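Local coordinates for protein 2-methyl-3-hydroxypyridine-5-carboxylic acid oxygenase (Mesorhizobium loti, PDB 3ALJ) that probably uses FAD to oxygenate and open the ring of 2-methyl-3-hydroxypyridine-5-carboxylic acid, a step in vitamin B6 breakdown, at residues E94-G98 with L99-I103; D337-Q340 with A341-D345; R367-P370 with L371-V374. One frame throughout, in Å; residues are numbered along the deposited sequence. Where two conformers were deposited one is given.

From the N terminus, contact 1 comes first: it closes the tight loop by which the chain leaves strand 89-94 and enters strand 101-105. Contact 2 closes no loop; it is one stretch of the long helix 321-349. Contact 3 follows, closing a short hairpin between strands 368-369 and 374-375. All three are local and lie in series, so none nests in or crosses another. Contacts 1 and 3 touch where L99 CD1 packs 4.2 Å from R367 CA, and helix 57-65 is shared, H57 meeting both L99 and D369. Contact 2 stays about 8 Å from contact 3 at the nearest atoms, yet its R338 forms a salt bridge with E364, on helix 364-367.

Contact 1 (E94-G98 with L99-I103); sequences ETFNG and LPWRI
F96 and L99 close a type I' beta turn, with N97 and G98 at its two corners, both at positive phi. L99 N donates to F96 O at 3.0 Å in an almost straight bond (170°), although it arrives well above the carbonyl plane. Beside this bond F96 CB and L99 CB touch at 3.7 Å, before the leucine goes on to W377 and H57.

Beyond the turn, F96 meets W101 in a T-shaped (edge-to-face) pair. The CD2-CE2 edge of the phenylalanine points at the indole face, F96 CE2 lying 3.7 Å from CE2 of W101, and the ring planes stand at 80°. The indole gets there because its CG sits between the backbone N and the carbonyl carbon (chi1 61°), which turns it back over the loop. With the indole of W101 cut back to an alanine, the CD2-CE2 edge of F96 would probably lose the aromatic face it points at, and a gap would be likely to open between the loop and strand 101-105.

Further out, F358 adds a second edge-to-face partner for F96, and W56 meets the same ring. Y54, P79 and T199 touch W101, whose side chain is about 9 Å from the FAD at the nearest atoms. One water finishes the loop, donating to T95 O at 2.8 Å and to L99 O at 2.7 Å while its oxygen lies in the plane of the indole, at the ring's edge.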
loop_
_atom_site.group_PDB
_atom_site.type_symbol
_atom_site.label_atom_id
_atom_site.label_comp_id
_atom_site.label_asym_id
_atom_site.label_seq_id
_atom_site.Cartn_x
_atom_site.Cartn_y
_atom_site.Cartn_z
ATOM N N GLU A 94 15.608 -10.964 -10.493
ATOM C CA GLU A 94 16.246 -9.817 -9.764
ATOM C C GLU A 94 16.131 -10.073 -8.280
ATOM O O GLU A 94 15.080 -10.502 -7.745
ATOM C CB GLU A 94 15.457 -8.499 -10.105
ATOM C CG GLU A 94 15.631 -8.098 -11.555
ATOM C CD GLU A 94 14.681 -6.968 -11.937
ATOM O OE1 GLU A 94 13.562 -7.234 -12.361
ATOM O OE2 GLU A 94 15.117 -5.808 -11.849
ATOM N N THR A 95 17.220 -9.762 -7.544
ATOM C CA THR A 95 17.240 -9.924 -6.069
ATOM C C THR A 95 17.730 -8.656 -5.394
ATOM O O THR A 95 17.850 -8.646 -4.157
ATOM C CB THR A 95 18.055 -11.150 -5.622
ATOM O OG1 THR A 95 19.393 -10.947 -6.045
ATOM C CG2 THR A 95 17.468 -12.439 -6.141
ATOM N N PHE A 96 18.061 -7.581 -6.112
ATOM C CA PHE A 96 18.242 -6.242 -5.486
ATOM C C PHE A 96 19.390 -6.130 -4.519
ATOM O O PHE A 96 19.335 -5.383 -3.569
ATOM C CB PHE A 96 16.920 -5.826 -4.729
ATOM C CG PHE A 96 15.604 -6.307 -5.428
ATOM C CD1 PHE A 96 15.352 -5.915 -6.741
ATOM C CD2 PHE A 96 14.663 -7.060 -4.768
ATOM C CE1 PHE A 96 14.179 -6.305 -7.397
ATOM C CE2 PHE A 96 13.465 -7.441 -5.391
ATOM C CZ PHE A 96 13.238 -7.054 -6.690
ATOM N N ASN A 97 20.411 -6.948 -4.758
ATOM C CA ASN A 97 21.618 -6.935 -3.903
ATOM C C ASN A 97 21.258 -6.969 -2.421
ATOM O O ASN A 97 21.782 -6.223 -1.601
ATOM C CB ASN A 97 22.538 -5.805 -4.224
ATOM C CG ASN A 97 23.988 -6.110 -3.602
ATOM O OD1 ASN A 97 24.425 -7.325 -3.421
ATOM N ND2 ASN A 97 24.678 -5.033 -3.204
ATOM N N GLY A 98 20.323 -7.862 -2.116
ATOM C CA GLY A 98 20.013 -8.093 -0.716
ATOM C C GLY A 98 18.971 -7.148 -0.079
ATOM O O GLY A 98 18.657 -7.356 1.104
ATOM N N LEU A 99 18.502 -6.133 -0.797
ATOM C CA LEU A 99 17.511 -5.230 -0.217
ATOM C C LEU A 99 16.314 -6.065 0.299
ATOM O O LEU A 99 15.723 -6.825 -0.478
ATOM C CB LEU A 99 17.008 -4.359 -1.344
ATOM C CG LEU A 99 15.905 -3.378 -1.051
ATOM C CD1 LEU A 99 16.360 -2.233 -0.308
ATOM C CD2 LEU A 99 15.303 -2.929 -2.458
ATOM N N PRO A 100 15.985 -5.870 1.580
ATOM C CA PRO A 100 14.826 -6.639 2.081
ATOM C C PRO A 100 13.476 -6.325 1.403
ATOM O O PRO A 100 13.243 -5.207 0.970
ATOM C CB PRO A 100 14.797 -6.209 3.529
ATOM C CG PRO A 100 16.300 -5.919 3.900
ATOM C CD PRO A 100 16.777 -5.271 2.675
ATOM N N TRP A 101 12.661 -7.385 1.227
ATOM C CA TRP A 101 11.293 -7.225 0.683
ATOM C C TRP A 101 10.508 -8.378 1.163
ATOM O O TRP A 101 11.031 -9.362 1.694
ATOM C CB TRP A 101 11.322 -7.065 -0.864
ATOM C CG TRP A 101 11.902 -8.218 -1.632
ATOM C CD1 TRP A 101 13.230 -8.675 -1.628
ATOM C CD2 TRP A 101 11.206 -9.041 -2.590
ATOM N NE1 TRP A 101 13.359 -9.776 -2.484
ATOM C CE2 TRP A 101 12.129 -10.002 -3.092
ATOM C CE3 TRP A 101 9.837 -9.110 -3.060
ATOM C CZ2 TRP A 101 11.789 -10.953 -4.053
ATOM C CZ3 TRP A 101 9.530 -9.993 -4.010
ATOM C CH2 TRP A 101 10.442 -10.923 -4.518
ATOM N N ARG A 102 9.182 -8.278 0.997
ATOM C CA ARG A 102 8.294 -9.251 1.637
ATOM C C ARG A 102 6.966 -9.198 0.977
ATOM O O ARG A 102 6.462 -8.091 0.604
ATOM C CB ARG A 102 8.079 -8.861 3.138
ATOM C CG ARG A 102 7.716 -10.078 4.031
ATOM C CD ARG A 102 8.974 -11.046 4.183
ATOM N NE ARG A 102 8.669 -12.033 5.201
ATOM C CZ ARG A 102 9.617 -12.874 5.614
ATOM N NH1 ARG A 102 10.796 -12.943 4.996
ATOM N NH2 ARG A 102 9.411 -13.675 6.616
ATOM N N ILE A 103 6.304 -10.335 0.809
ATOM C CA ILE A 103 4.931 -10.444 0.262
ATOM C C ILE A 103 4.083 -11.019 1.387
ATOM O O ILE A 103 4.502 -11.897 2.159
ATOM C CB ILE A 103 4.858 -11.367 -0.922
ATOM C CG1 ILE A 103 5.850 -10.864 -2.008
ATOM C CG2 ILE A 103 3.472 -11.407 -1.494
ATOM C CD1 ILE A 103 5.924 -11.813 -3.199
HETATM O O HOH W 1 16.610 -9.090 -1.736
#

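Contact 2 (D337-Q340 with A341-D345); sequences DRCQ and ALSGD
S343 sits one turn after C339 on helix 321-349 and bonds to its carbonyl, and the backbone bonds around the pair are those of a regular alpha helix. A341 N donates to D337 O and L342 N to R338 O; S343 N reaches C339 O at 2.8 Å, and G344 N reaches Q340 O at 3.0 Å.

A side-chain bond is added to this set. In one of its two conformers S343 has OG beside its own backbone N and anti to the carbonyl carbon (chi1 -70°), a turn that lays the hydroxyl against C339 O, 2.8 Å from OG. It donates from above the carbonyl plane, whereas S343 N comes in nearer the plane.

The remaining touches are van der Waals: L342 CB lies 3.4 Å from R338 O and A341 CB 3.5 Å from D337 O, with C339 SG 4.0 Å from S343 OG.

Charged and amide ends find partners elsewhere. D337 forms a salt bridge with R333, one turn earlier on the same helix, while R338 pairs with E364. Q340 NE2 donates to the carbonyls of T273 and A292, which ties the helix to strand 267-275 and a nearby loop.

In this conformer the buried hydroxyl of S343 is satisfied by a carbonyl of its own helix, and C339 O takes two donors; the second deposited conformer makes it doubtful that this bond is kept all the time.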
loop_
_atom_site.group_PDB
_atom_site.type_symbol
_atom_site.label_atom_id
_atom_site.label_comp_id
_atom_site.label_asym_id
_atom_site.label_seq_id
_atom_site.Cartn_x
_atom_site.Cartn_y
_atom_site.Cartn_z
ATOM N N ASP A 337 7.081 12.308 -4.228
ATOM C CA ASP A 337 6.740 12.852 -5.486
ATOM C C ASP A 337 7.510 12.140 -6.602
ATOM O O ASP A 337 6.981 11.836 -7.657
ATOM C CB ASP A 337 7.170 14.337 -5.512
ATOM C CG ASP A 337 6.214 15.241 -4.860
ATOM O OD1 ASP A 337 5.088 14.889 -4.528
ATOM O OD2 ASP A 337 6.656 16.401 -4.624
ATOM N N ARG A 338 8.790 11.834 -6.329
ATOM C CA ARG A 338 9.628 11.131 -7.342
ATOM C C ARG A 338 9.149 9.727 -7.583
ATOM O O ARG A 338 9.050 9.255 -8.695
ATOM C CB ARG A 338 11.130 11.036 -6.904
ATOM C CG ARG A 338 11.808 12.398 -7.137
ATOM C CD ARG A 338 13.387 12.348 -6.935
ATOM N NE ARG A 338 13.757 11.884 -5.596
ATOM C CZ ARG A 338 13.972 12.668 -4.519
ATOM N NH1 ARG A 338 13.847 14.009 -4.676
ATOM N NH2 ARG A 338 14.302 12.149 -3.355
ATOM N N CYS A 339 8.792 9.052 -6.465
ATOM C CA CYS A 339 8.314 7.666 -6.604
ATOM C C CYS A 339 6.931 7.550 -7.347
ATOM O O CYS A 339 6.753 6.744 -8.217
ATOM C CB CYS A 339 8.262 7.025 -5.202
ATOM S SG CYS A 339 7.709 5.303 -5.212
ATOM N N GLN A 340 6.062 8.516 -7.017
ATOM C CA GLN A 340 4.772 8.583 -7.723
ATOM C C GLN A 340 4.962 8.808 -9.232
ATOM O O GLN A 340 4.343 8.174 -10.056
ATOM C CB GLN A 340 3.915 9.673 -7.043
ATOM C CG GLN A 340 2.659 9.929 -7.789
ATOM C CD GLN A 340 1.878 11.066 -7.140
ATOM O OE1 GLN A 340 2.391 12.176 -7.008
ATOM N NE2 GLN A 340 0.640 10.783 -6.662
ATOM N N ALA A 341 5.893 9.740 -9.511
ATOM C CA ALA A 341 6.092 10.004 -10.941
ATOM C C ALA A 341 6.729 8.809 -11.719
ATOM O O ALA A 341 6.229 8.478 -12.779
ATOM C CB ALA A 341 7.026 11.271 -11.108
ATOM N N LEU A 342 7.721 8.184 -11.055
ATOM C CA LEU A 342 8.401 7.087 -11.705
ATOM C C LEU A 342 7.451 5.887 -11.838
ATOM O O LEU A 342 7.414 5.201 -12.843
ATOM C CB LEU A 342 9.715 6.750 -10.961
ATOM C CG LEU A 342 10.492 5.632 -11.702
ATOM C CD1 LEU A 342 10.899 6.128 -13.123
ATOM C CD2 LEU A 342 11.781 5.401 -10.879
ATOM N N SER A 343 6.662 5.646 -10.789
ATOM C CA SER A 343 5.635 4.567 -10.851
ATOM C C SER A 343 4.684 4.761 -12.003
ATOM O O SER A 343 4.313 3.866 -12.710
ATOM C CB SER A 343 4.849 4.598 -9.514
ATOM O OG SER A 343 5.758 4.139 -8.514
ATOM N N GLY A 344 4.221 6.028 -12.100
ATOM C CA GLY A 344 3.341 6.353 -13.206
ATOM C C GLY A 344 3.944 6.174 -14.603
ATOM O O GLY A 344 3.274 5.729 -15.534
ATOM N N ASP A 345 5.218 6.566 -14.685
ATOM C CA ASP A 345 5.921 6.377 -15.975
ATOM C C ASP A 345 6.078 4.891 -16.291
ATOM O O ASP A 345 5.727 4.436 -17.364
ATOM C CB ASP A 345 7.256 7.034 -15.807
ATOM C CG ASP A 345 8.148 6.912 -17.030
ATOM O OD1 ASP A 345 8.615 5.800 -17.420
ATOM O OD2 ASP A 345 8.420 7.932 -17.610
#

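Contact 3 (R367-P370 with L371-V374); sequences RYDP and LRRV
D369 and V374 make a hydrogen-bonded antiparallel pair in a short hairpin, and R373 crowds in beside V374 to form a G1 beta bulge. D369 N donates to V374 O at 2.7 Å, nearly in line with the carbonyl. On the return side D369 O takes two weak bonds, from R373 N at 2.8 Å and from V374 N at 3.4 Å. R373 has the left-handed backbone (phi 62°, psi 40°) usual for the first bulge position.

The turn itself is organised by the aspartate side chain. With CG anti to the backbone N (chi1 171°), the carboxylate folds over the next residues. OD1 of D369 accepts from L371 N at 2.9 Å, an Asx turn spanning P370, and the amide meets the oxygen from above the carboxylate plane. OD2 takes a weak bond from R372 N and has R372 CB against it, both at 3.2 Å; its strongest partner is R61, through a salt bridge. The anion thus probably gains from two backbone amides as well as an arginine. In one of its two conformers R372 has V374 CG2 over one face of its guanidinium, near the rim.

Y368 runs alongside R373, pointing the same way, its OH 3.4 Å from R373 CA.

Around the hairpin, Y368 packs on R331, I332 and I335 of helix 321-349 and on V306 of helix 300-314, where Q313 also donates to P370 O. P370 and L371 meet helix 57-65 at R61, so the hairpin bears on three helices.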
loop_
_atom_site.group_PDB
_atom_site.type_symbol
_atom_site.label_atom_id
_atom_site.label_comp_id
_atom_site.label_asym_id
_atom_site.label_seq_id
_atom_site.Cartn_x
_atom_site.Cartn_y
_atom_site.Cartn_z
ATOM N N ARG A 367 14.968 1.834 -0.870
ATOM C CA ARG A 367 16.254 1.956 -0.192
ATOM C C ARG A 367 16.239 2.855 0.982
ATOM O O ARG A 367 17.143 2.783 1.861
ATOM C CB ARG A 367 17.324 2.427 -1.195
ATOM C CG ARG A 367 17.677 1.301 -2.200
ATOM C CD ARG A 367 18.684 1.795 -3.232
ATOM N NE ARG A 367 19.887 2.056 -2.481
ATOM C CZ ARG A 367 20.448 3.236 -2.367
ATOM N NH1 ARG A 367 20.015 4.308 -3.078
ATOM N NH2 ARG A 367 21.452 3.303 -1.513
ATOM N N TYR A 368 15.262 3.818 1.065
ATOM C CA TYR A 368 15.237 4.760 2.145
ATOM C C TYR A 368 14.974 4.066 3.465
ATOM O O TYR A 368 14.030 3.247 3.614
ATOM C CB TYR A 368 14.120 5.821 1.860
ATOM C CG TYR A 368 14.061 6.864 2.956
ATOM C CD1 TYR A 368 15.203 7.702 3.193
ATOM C CD2 TYR A 368 12.964 6.941 3.817
ATOM C CE1 TYR A 368 15.163 8.634 4.227
ATOM C CE2 TYR A 368 12.911 7.911 4.799
ATOM C CZ TYR A 368 14.062 8.720 5.049
ATOM O OH TYR A 368 14.045 9.662 6.069
ATOM N N ASP A 369 15.809 4.357 4.504
ATOM C CA ASP A 369 15.538 3.879 5.861
ATOM C C ASP A 369 14.967 5.038 6.686
ATOM O O ASP A 369 15.697 5.955 7.057
ATOM C CB ASP A 369 16.865 3.464 6.513
ATOM C CG ASP A 369 16.647 3.176 7.940
ATOM O OD1 ASP A 369 15.531 2.900 8.389
ATOM O OD2 ASP A 369 17.624 3.141 8.691
ATOM N N PRO A 370 13.676 5.023 7.008
ATOM C CA PRO A 370 13.110 6.092 7.765
ATOM C C PRO A 370 13.639 6.149 9.186
ATOM O O PRO A 370 13.494 7.244 9.807
ATOM C CB PRO A 370 11.573 5.721 7.746
ATOM C CG PRO A 370 11.608 4.223 7.638
ATOM C CD PRO A 370 12.724 3.963 6.675
ATOM N N LEU A 371 14.213 5.085 9.785
ATOM C CA LEU A 371 14.626 5.150 11.229
ATOM C C LEU A 371 15.911 5.994 11.302
ATOM O O LEU A 371 16.014 6.910 12.167
ATOM C CB LEU A 371 14.836 3.716 11.714
ATOM C CG LEU A 371 13.649 2.723 11.524
ATOM C CD1 LEU A 371 13.938 1.495 12.388
ATOM C CD2 LEU A 371 12.411 3.455 12.023
ATOM N N ARG A 372 16.860 5.695 10.435
ATOM C CA ARG A 372 18.140 6.466 10.384
ATOM C C ARG A 372 18.122 7.631 9.475
ATOM O O ARG A 372 19.073 8.488 9.510
ATOM C CB ARG A 372 19.302 5.613 9.883
ATOM C CG ARG A 372 19.595 4.564 10.939
ATOM C CD ARG A 372 20.743 3.658 10.549
ATOM N NE ARG A 372 21.938 4.454 10.410
ATOM C CZ ARG A 372 22.739 4.310 9.369
ATOM N NH1 ARG A 372 22.461 3.346 8.502
ATOM N NH2 ARG A 372 23.859 5.048 9.269
ATOM N N ARG A 373 17.092 7.772 8.624
ATOM C CA ARG A 373 16.985 8.868 7.674
ATOM C C ARG A 373 18.127 8.884 6.655
ATOM O O ARG A 373 18.676 9.931 6.288
ATOM C CB ARG A 373 16.850 10.292 8.385
ATOM C CG ARG A 373 15.794 10.255 9.472
ATOM C CD ARG A 373 15.756 11.677 10.079
ATOM N NE ARG A 373 15.111 11.531 11.368
ATOM C CZ ARG A 373 14.390 12.543 11.929
ATOM N NH1 ARG A 373 13.894 12.288 13.145
ATOM N NH2 ARG A 373 14.245 13.693 11.225
ATOM N N VAL A 374 18.520 7.685 6.187
ATOM C CA VAL A 374 19.554 7.587 5.091
ATOM C C VAL A 374 19.095 6.582 4.117
ATOM O O VAL A 374 18.121 5.813 4.446
ATOM C CB VAL A 374 20.900 7.053 5.698
ATOM C CG1 VAL A 374 21.458 8.155 6.754
ATOM C CG2 VAL A 374 20.734 5.692 6.357
#